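Local coordinates for protein CalS11 (PDB 3TOS) that is a calicheamicin methyltransferase that binds S-adenosyl-L-homocysteine and probably transfers a methyl group to an oxygen atom of its substrate, at residues Thr54-Met59 and Leu84-Ala89; Val72-Gly77 and Arg173-Asn178; Val161-Glu164 and Glu169-Pro172. All coordinates share one frame; numbering follows the deposited sequence. Where two conformers were deposited one is given.

Contact 1: Thr54-Met59 and Leu84-Ala89. With EDO (1,2-ethanediol), chain R.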
loop_
_atom_site.group_PDB
_atom_site.type_symbol
_atom_site.label_atom_id
_atom_site.label_comp_id
_atom_site.label_asym_id
_atom_site.label_seq_id
_atom_site.Cartn_x
_atom_site.Cartn_y
_atom_site.Cartn_z
ATOM N N THR B 54 23.290 9.938 17.680
ATOM C CA THR B 54 21.850 10.156 17.574
ATOM C C THR B 54 21.596 11.529 16.888
ATOM O O THR B 54 20.743 11.660 16.005
ATOM C CB THR B 54 21.174 10.145 18.983
ATOM O OG1 THR B 54 21.382 8.862 19.569
ATOM C CG2 THR B 54 19.672 10.320 18.833
ATOM N N ASP B 55 22.356 12.531 17.287
ATOM C CA ASP B 55 22.251 13.864 16.657
ATOM C C ASP B 55 22.528 13.790 15.157
ATOM O O ASP B 55 21.770 14.344 14.377
ATOM C CB ASP B 55 23.218 14.843 17.351
ATOM C CG ASP B 55 23.217 16.196 16.693
ATOM O OD1 ASP B 55 22.265 16.957 17.012
ATOM O OD2 ASP B 55 24.076 16.500 15.823
ATOM N N LEU B 56 23.558 13.045 14.788
ATOM C CA LEU B 56 23.934 12.859 13.399
ATOM C C LEU B 56 22.810 12.192 12.597
ATOM O O LEU B 56 22.441 12.671 11.548
ATOM C CB LEU B 56 25.280 12.104 13.308
ATOM C CG LEU B 56 25.822 11.895 11.888
ATOM C CD1 LEU B 56 27.317 11.644 12.023
ATOM C CD2 LEU B 56 25.125 10.736 11.148
ATOM N N LEU B 57 22.241 11.131 13.140
ATOM C CA LEU B 57 21.208 10.417 12.462
ATOM C C LEU B 57 19.962 11.318 12.345
ATOM O O LEU B 57 19.206 11.234 11.379
ATOM C CB LEU B 57 20.867 9.115 13.190
ATOM C CG LEU B 57 21.993 8.070 13.203
ATOM C CD1 LEU B 57 21.598 6.949 14.146
ATOM C CD2 LEU B 57 22.242 7.561 11.776
ATOM N N SER B 58 19.685 12.156 13.379
ATOM C CA SER B 58 18.516 13.056 13.312
ATOM C C SER B 58 18.717 14.136 12.236
ATOM O O SER B 58 17.775 14.417 11.468
ATOM C CB SER B 58 18.265 13.746 14.658
ATOM O OG SER B 58 17.785 12.759 15.562
HETATM N N MSE B 59 19.921 14.698 12.127
HETATM C CA MSE B 59 20.186 15.664 11.042
HETATM C C MSE B 59 20.013 15.026 9.666
HETATM O O MSE B 59 19.475 15.672 8.737
HETATM C CB MSE B 59 21.566 16.298 11.179
HETATM C CG MSE B 59 21.770 17.138 12.453
HETATM SE SE MSE B 59 20.413 18.497 12.797
HETATM C CE MSE B 59 19.338 17.552 14.126
ATOM N N LEU B 84 26.580 22.164 11.084
ATOM C CA LEU B 84 26.975 22.643 9.748
ATOM C C LEU B 84 27.925 21.644 9.111
ATOM O O LEU B 84 27.824 21.368 7.918
ATOM C CB LEU B 84 27.669 24.008 9.810
ATOM C CG LEU B 84 26.837 25.176 10.384
ATOM C CD1 LEU B 84 27.519 26.539 10.252
ATOM C CD2 LEU B 84 25.398 25.189 9.840
ATOM N N GLY B 85 28.822 21.070 9.931
ATOM C CA GLY B 85 29.738 19.995 9.489
ATOM C C GLY B 85 28.899 18.862 8.968
ATOM O O GLY B 85 29.160 18.329 7.883
ATOM N N THR B 86 27.911 18.446 9.767
ATOM C CA THR B 86 27.053 17.335 9.387
ATOM C C THR B 86 26.351 17.595 8.024
ATOM O O THR B 86 26.382 16.764 7.130
ATOM C CB THR B 86 25.995 17.076 10.462
ATOM O OG1 THR B 86 26.700 16.904 11.717
ATOM C CG2 THR B 86 25.228 15.802 10.091
ATOM N N PHE B 87 25.704 18.764 7.914
ATOM C CA PHE B 87 25.051 19.152 6.644
ATOM C C PHE B 87 26.022 19.212 5.457
ATOM O O PHE B 87 25.650 18.794 4.355
ATOM C CB PHE B 87 24.330 20.484 6.785
ATOM C CG PHE B 87 23.156 20.439 7.732
ATOM C CD1 PHE B 87 22.334 19.343 7.791
ATOM C CD2 PHE B 87 22.928 21.496 8.617
ATOM C CE1 PHE B 87 21.209 19.324 8.754
ATOM C CE2 PHE B 87 21.883 21.491 9.535
ATOM C CZ PHE B 87 20.993 20.411 9.606
ATOM N N ALA B 88 27.257 19.734 5.670
ATOM C CA ALA B 88 28.200 19.793 4.577
ATOM C C ALA B 88 28.538 18.402 4.023
ATOM O O ALA B 88 28.649 18.220 2.787
ATOM C CB ALA B 88 29.485 20.486 5.044
ATOM N N ALA B 89 28.699 17.424 4.925
ATOM C CA ALA B 89 29.023 16.073 4.500
ATOM C C ALA B 89 27.799 15.428 3.842
ATOM O O ALA B 89 27.918 14.749 2.821
ATOM C CB ALA B 89 29.518 15.221 5.702
HETATM C C1 EDO R . 19.241 16.887 17.757
HETATM O O1 EDO R . 20.311 16.164 18.319
HETATM C C2 EDO R . 18.477 17.461 18.970
HETATM O O2 EDO R . 19.338 18.163 19.890
HETATM O O HOH W 1 25.667 15.576 13.988
#

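Contact 2: Val72-Gly77 and Arg173-Asn178. With SAH (S-adenosyl-L-homocysteine), chain O.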
loop_
_atom_site.group_PDB
_atom_site.type_symbol
_atom_site.label_atom_id
_atom_site.label_comp_id
_atom_site.label_asym_id
_atom_site.label_seq_id
_atom_site.Cartn_x
_atom_site.Cartn_y
_atom_site.Cartn_z
ATOM N N VAL B 72 17.419 26.460 0.522
ATOM C CA VAL B 72 18.629 26.426 1.367
ATOM C C VAL B 72 18.350 25.805 2.724
ATOM O O VAL B 72 17.215 25.550 3.114
ATOM C CB VAL B 72 19.244 27.845 1.535
ATOM C CG1 VAL B 72 19.398 28.550 0.147
ATOM C CG2 VAL B 72 18.348 28.699 2.422
ATOM N N ILE B 73 19.444 25.511 3.415
ATOM C CA ILE B 73 19.456 25.012 4.808
ATOM C C ILE B 73 20.002 26.151 5.662
ATOM O O ILE B 73 21.086 26.706 5.350
ATOM C CB ILE B 73 20.388 23.757 4.957
ATOM C CG1 ILE B 73 19.817 22.620 4.104
ATOM C CG2 ILE B 73 20.460 23.348 6.460
ATOM C CD1 ILE B 73 20.822 21.416 3.995
HETATM N N MSE B 74 19.222 26.532 6.680
HETATM C CA MSE B 74 19.653 27.551 7.648
HETATM C C MSE B 74 19.704 26.990 9.046
HETATM O O MSE B 74 18.773 26.269 9.440
HETATM C CB MSE B 74 18.690 28.747 7.629
HETATM C CG MSE B 74 18.732 29.494 6.300
HETATM SE SE MSE B 74 17.587 31.064 6.499
HETATM C CE MSE B 74 18.221 31.902 4.905
ATOM N N GLU B 75 20.777 27.295 9.806
ATOM C CA GLU B 75 20.822 26.962 11.239
ATOM C C GLU B 75 20.933 28.263 11.976
ATOM O O GLU B 75 21.786 29.077 11.648
ATOM C CB GLU B 75 21.987 26.036 11.624
ATOM C CG GLU B 75 21.870 25.744 13.158
ATOM C CD GLU B 75 22.904 24.775 13.661
ATOM O OE1 GLU B 75 24.096 24.878 13.242
ATOM O OE2 GLU B 75 22.538 23.944 14.494
ATOM N N PHE B 76 20.033 28.485 12.925
ATOM C CA PHE B 76 20.108 29.655 13.791
ATOM C C PHE B 76 20.645 29.145 15.135
ATOM O O PHE B 76 19.935 28.471 15.915
ATOM C CB PHE B 76 18.723 30.272 13.946
ATOM C CG PHE B 76 18.015 30.430 12.618
ATOM C CD1 PHE B 76 18.466 31.357 11.674
ATOM C CD2 PHE B 76 16.911 29.615 12.311
ATOM C CE1 PHE B 76 17.798 31.463 10.398
ATOM C CE2 PHE B 76 16.293 29.675 11.052
ATOM C CZ PHE B 76 16.728 30.649 10.103
ATOM N N GLY B 77 21.913 29.458 15.397
ATOM C CA GLY B 77 22.588 28.977 16.632
ATOM C C GLY B 77 23.547 27.880 16.200
ATOM O O GLY B 77 23.160 26.709 16.095
ATOM N N ARG B 173 18.413 41.010 7.246
ATOM C CA ARG B 173 19.378 41.564 6.301
ATOM C C ARG B 173 19.752 40.536 5.235
ATOM O O ARG B 173 19.771 40.853 4.027
ATOM C CB ARG B 173 20.620 42.081 7.065
ATOM C CG ARG B 173 21.757 42.604 6.146
ATOM C CD ARG B 173 22.993 43.080 6.967
ATOM N NE ARG B 173 22.585 44.094 7.942
ATOM C CZ ARG B 173 22.649 44.002 9.284
ATOM N NH1 ARG B 173 22.179 45.015 10.004
ATOM N NH2 ARG B 173 23.164 42.930 9.919
ATOM N N TYR B 174 20.064 39.312 5.674
ATOM C CA TYR B 174 20.407 38.223 4.742
ATOM C C TYR B 174 19.272 38.015 3.755
ATOM O O TYR B 174 19.467 37.901 2.547
ATOM C CB TYR B 174 20.719 36.902 5.510
ATOM C CG TYR B 174 21.055 35.786 4.533
ATOM C CD1 TYR B 174 22.316 35.574 4.118
ATOM C CD2 TYR B 174 20.020 35.067 3.919
ATOM C CE1 TYR B 174 22.597 34.554 3.212
ATOM C CE2 TYR B 174 20.233 34.115 2.980
ATOM C CZ TYR B 174 21.541 33.851 2.615
ATOM O OH TYR B 174 21.784 32.935 1.632
ATOM N N LEU B 175 18.057 37.973 4.279
ATOM C CA LEU B 175 16.927 37.730 3.383
ATOM C C LEU B 175 16.729 38.888 2.376
ATOM O O LEU B 175 16.419 38.670 1.184
ATOM C CB LEU B 175 15.659 37.453 4.204
ATOM C CG LEU B 175 15.658 36.150 5.014
ATOM C CD1 LEU B 175 14.522 36.184 6.055
ATOM C CD2 LEU B 175 15.558 35.031 4.037
ATOM N N ALA B 176 16.889 40.123 2.841
ATOM C CA ALA B 176 16.753 41.289 1.946
ATOM C C ALA B 176 17.787 41.267 0.832
ATOM O O ALA B 176 17.461 41.650 -0.312
ATOM C CB ALA B 176 16.847 42.574 2.716
ATOM N N GLU B 177 18.996 40.793 1.160
ATOM C CA GLU B 177 20.091 40.666 0.185
ATOM C C GLU B 177 19.967 39.450 -0.720
ATOM O O GLU B 177 20.665 39.391 -1.717
ATOM C CB GLU B 177 21.450 40.642 0.920
ATOM C CG GLU B 177 21.737 41.997 1.611
ATOM C CD GLU B 177 22.992 41.960 2.534
ATOM O OE1 GLU B 177 23.647 40.899 2.633
ATOM O OE2 GLU B 177 23.328 42.963 3.210
ATOM N N ASN B 178 19.075 38.515 -0.394
ATOM C CA ASN B 178 18.946 37.223 -1.103
ATOM C C ASN B 178 17.487 36.946 -1.457
ATOM O O ASN B 178 16.862 36.022 -0.920
ATOM C CB ASN B 178 19.568 36.072 -0.283
ATOM C CG ASN B 178 21.089 36.238 -0.178
ATOM O OD1 ASN B 178 21.825 35.827 -1.084
ATOM N ND2 ASN B 178 21.572 36.878 0.907
HETATM N N SAH O . 23.776 24.118 17.063
HETATM C CA SAH O . 24.902 24.073 18.051
HETATM C CB SAH O . 24.508 24.582 19.428
HETATM C CG SAH O . 24.147 26.082 19.415
HETATM S SD SAH O . 24.191 26.721 21.076
HETATM C C SAH O . 25.322 22.609 18.159
HETATM O O SAH O . 26.295 22.277 18.903
HETATM O OXT SAH O . 24.806 21.741 17.443
HETATM C "C5'" SAH O . 23.155 28.190 20.972
HETATM C "C4'" SAH O . 23.722 29.306 20.030
HETATM O "O4'" SAH O . 22.691 30.277 19.802
HETATM C "C3'" SAH O . 24.867 30.044 20.739
HETATM O "O3'" SAH O . 26.103 29.878 20.000
HETATM C "C2'" SAH O . 24.363 31.476 20.793
HETATM O "O2'" SAH O . 25.377 32.488 20.625
HETATM C "C1'" SAH O . 23.339 31.505 19.633
HETATM N N9 SAH O . 22.342 32.591 19.795
HETATM C C8 SAH O . 21.407 32.731 20.773
HETATM N N7 SAH O . 20.779 33.912 20.540
HETATM C C5 SAH O . 21.307 34.515 19.455
HETATM C C6 SAH O . 21.051 35.767 18.734
HETATM N N6 SAH O . 20.131 36.643 19.200
HETATM N N1 SAH O . 21.808 35.997 17.632
HETATM C C2 SAH O . 22.745 35.105 17.190
HETATM N N3 SAH O . 23.084 33.969 17.839
HETATM C C4 SAH O . 22.322 33.637 18.941
#

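Contact 3: Val161-Glu164 and Glu169-Pro172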
loop_
_atom_site.group_PDB
_atom_site.type_symbol
_atom_site.label_atom_id
_atom_site.label_comp_id
_atom_site.label_asym_id
_atom_site.label_seq_id
_atom_site.Cartn_x
_atom_site.Cartn_y
_atom_site.Cartn_z
ATOM N N VAL B 161 27.857 29.701 4.159
ATOM C CA VAL B 161 28.008 31.079 4.544
ATOM C C VAL B 161 27.801 31.169 6.041
ATOM O O VAL B 161 26.800 30.670 6.586
ATOM C CB VAL B 161 26.917 31.906 3.848
ATOM C CG1 VAL B 161 26.889 33.330 4.393
ATOM C CG2 VAL B 161 27.178 31.884 2.334
ATOM N N LEU B 162 28.748 31.776 6.741
ATOM C CA LEU B 162 28.582 32.078 8.141
ATOM C C LEU B 162 28.202 33.548 8.283
ATOM O O LEU B 162 28.918 34.455 7.783
ATOM C CB LEU B 162 29.891 31.808 8.862
ATOM C CG LEU B 162 30.326 30.362 8.760
ATOM C CD1 LEU B 162 31.672 30.213 9.521
ATOM C CD2 LEU B 162 29.294 29.345 9.286
ATOM N N VAL B 163 27.107 33.792 8.977
ATOM C CA VAL B 163 26.639 35.173 9.126
ATOM C C VAL B 163 26.781 35.558 10.586
ATOM O O VAL B 163 26.116 34.980 11.453
ATOM C CB VAL B 163 25.193 35.337 8.665
ATOM C CG1 VAL B 163 24.765 36.796 8.788
ATOM C CG2 VAL B 163 25.034 34.861 7.213
ATOM N N GLU B 164 27.663 36.507 10.851
ATOM C CA GLU B 164 28.006 36.846 12.272
ATOM C C GLU B 164 27.204 38.029 12.753
ATOM O O GLU B 164 27.174 39.084 12.072
ATOM C CB GLU B 164 29.496 37.197 12.398
ATOM C CG GLU B 164 30.399 36.112 11.843
ATOM C CD GLU B 164 31.868 36.481 11.935
ATOM O OE1 GLU B 164 32.295 36.959 13.035
ATOM O OE2 GLU B 164 32.594 36.253 10.903
ATOM N N GLU B 169 18.899 41.164 13.652
ATOM C CA GLU B 169 19.342 42.062 12.546
ATOM C C GLU B 169 19.802 41.291 11.314
ATOM O O GLU B 169 19.514 41.672 10.146
ATOM C CB GLU B 169 20.453 42.993 13.051
ATOM C CG GLU B 169 19.954 44.142 13.924
ATOM C CD GLU B 169 19.335 43.763 15.317
ATOM O OE1 GLU B 169 20.023 43.206 16.220
ATOM O OE2 GLU B 169 18.144 44.103 15.529
ATOM N N THR B 170 20.585 40.226 11.552
ATOM C CA THR B 170 21.305 39.607 10.437
ATOM C C THR B 170 20.390 38.720 9.598
ATOM O O THR B 170 20.668 38.525 8.432
ATOM C CB THR B 170 22.475 38.758 10.925
ATOM O OG1 THR B 170 21.966 37.707 11.743
ATOM C CG2 THR B 170 23.474 39.582 11.736
ATOM N N VAL B 171 19.311 38.141 10.175
ATOM C CA VAL B 171 18.425 37.278 9.371
ATOM C C VAL B 171 17.571 38.101 8.409
ATOM O O VAL B 171 17.564 37.845 7.226
ATOM C CB VAL B 171 17.592 36.254 10.236
ATOM C CG1 VAL B 171 16.510 35.536 9.356
ATOM C CG2 VAL B 171 18.574 35.209 10.827
ATOM N N PRO B 172 16.918 39.197 8.897
ATOM C CA PRO B 172 16.228 40.094 7.934
ATOM C C PRO B 172 17.181 40.666 6.867
ATOM O O PRO B 172 16.784 40.769 5.709
ATOM C CB PRO B 172 15.707 41.212 8.856
ATOM C CG PRO B 172 15.380 40.424 10.154
ATOM C CD PRO B 172 16.594 39.537 10.292
HETATM O O HOH W 2 23.920 36.072 12.736
#

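Contact 1: Thr54-Met59 and Leu84-Ala89
M59, a selenomethionine on helix 50-65, reaches T86 and F87 of helix 82-94. The local axes pass at 10.2 Å and make an angle of 50°, so side chains must bridge the gap. M59 does so along its length. Its CB sits 3.9 Å from T86 CG2, and F87 CE1 flanks the same carbon. Bends at chi2 and chi3 bring SE to the CZ end of the F87 ring and carry the methyl away from it. The heavy atom SE lies 3.8 Å from F87 CZ. It meets the ring obliquely, 57° off the normal, in a Met-aromatic contact. The terminal CE leads away from helix 82-94 and touches C1 of a bound 1,2-ethanediol at 3.7 Å. L56 CG adds a looser contact with T86 CG2.

Beside this apolar part, one water joins D55 to T86. It donates to D55 OD2 at 2.6 Å and to T86 OG1 at 2.8 Å. The carboxylate gets there because CG stands anti to the backbone N (chi1 176°). T86 OG1 also bonds R82 O, and D55 OD1 bonds H83 NE2. An alanine in place of D55 would remove the carboxylate; H83 NE2 would probably lose this partner, and the water would probably keep T86 OG1 but lose the D55 end of its bridge. L56 also packs on L56 of the second subunit, and T86 on P45 of that subunit, so the helix pair also faces the interface. The helices thus meet through an apolar seam of methyl, selenium and ring, with a water-mediated polar link alongside it.

Contact 2: Val72-Gly77 and Arg173-Asn178
M74, also a selenomethionine, stretches from strand 72-76 to Y174 and L175 of helix 167-177. It has the largest buried area of the three. With chi2 at -175° and chi3 also near 180°, its chain is straight beyond CG and delivers the methyl CE to the helix. CE lies 3.6 Å from Y174 CE2 and slightly farther from CD2, meeting the ring obliquely. The same methyl reaches L175 CD2 at 4.2 Å. All three side chains are buried, and the contact is wholly apolar.

The Y174 ring is held from other directions as well. The side-chain amide of N178 folds back over one ring face, with ND2 3.3 Å above the plane near the centre. ND2 also donates to Y174 O at 2.9 Å, in a bond of 164° at the hydrogen. Y174 OH bonds R102 NH1, and N178 OD1 bonds Q180 NE2 and R102 NH1. The ring therefore has both its hydroxyl end and one face fixed. L175 continues the apolar layer toward A202 of helix 193-203.

Farther along, the strand ends at the cofactor product. G77 O accepts a hydrogen bond of 2.8 Å from the amino N of S-adenosyl-L-homocysteine, and E75 OE2 lies 2.9 Å from that N. G77 has a positive phi and lies close to the ribose O4', which leaves little room for a side chain. A helix packed on a central parallel strand whose C-terminal end leads into a glycine at the cofactor is the arrangement of the Rossmann-like class I methyltransferase fold.

Contact 3: Val161-Glu164 and Glu169-Pro172
V163 on strand 160-164 and T170 on helix 167-177 point their CB atoms toward each other. The two side chains lie alongside each other and run opposite ways, rather than meeting end on. The branch of V163 that touches is CG1, which stands anti to the backbone N (chi1 -178°). It rests on T170 CB at 3.7 Å. T170 CG2 lies 3.7 Å from the backbone O of E164, the residue after V163. E164 itself turns its CB away from the helix, so it takes part through its backbone.

The hydroxyl of T170 does a different job. Its OG1 sits between the backbone N and the carbonyl carbon (chi1 62°). From there it donates to a water at 2.7 Å, and that water donates in turn to V163 O at 2.8 Å. D166 O, in the preceding turn, is a weak, competing acceptor for the same hydroxyl proton. F106 of strand 103-107 touches V163, T170 and V171 and extends the apolar part of the site.

The contact lies where strand 160-164 leads into helix 167-177, next to D166 and V167, both of which bind S-adenosyl-L-homocysteine. T170 works in two ways: its carbons pack on the strand, and its hydroxyl is linked to V163 O through one water.

In the fold
Contacts 2 and 3 share helix 167-177, and their centres lie 6 Å apart. V171 CG2 of contact 3 packs on F76 CE1 of contact 2 at 3.8 Å. Contact 1 lies on the other face of the sheet, its centre 19 Å from contact 2 and 21 Å from contact 3. It still reaches both: F87 CD2 meets I73 CG2 at 3.8 Å, and L84 CD1 meets L162 CD2 at 3.5 Å. S-adenosyl-L-homocysteine lies near all three. Contact 2 touches it directly, while the side chains of M59 and T170 are about 7 and 6 Å away. H83, the partner of D55, also bonds E75 OE2 through ND1.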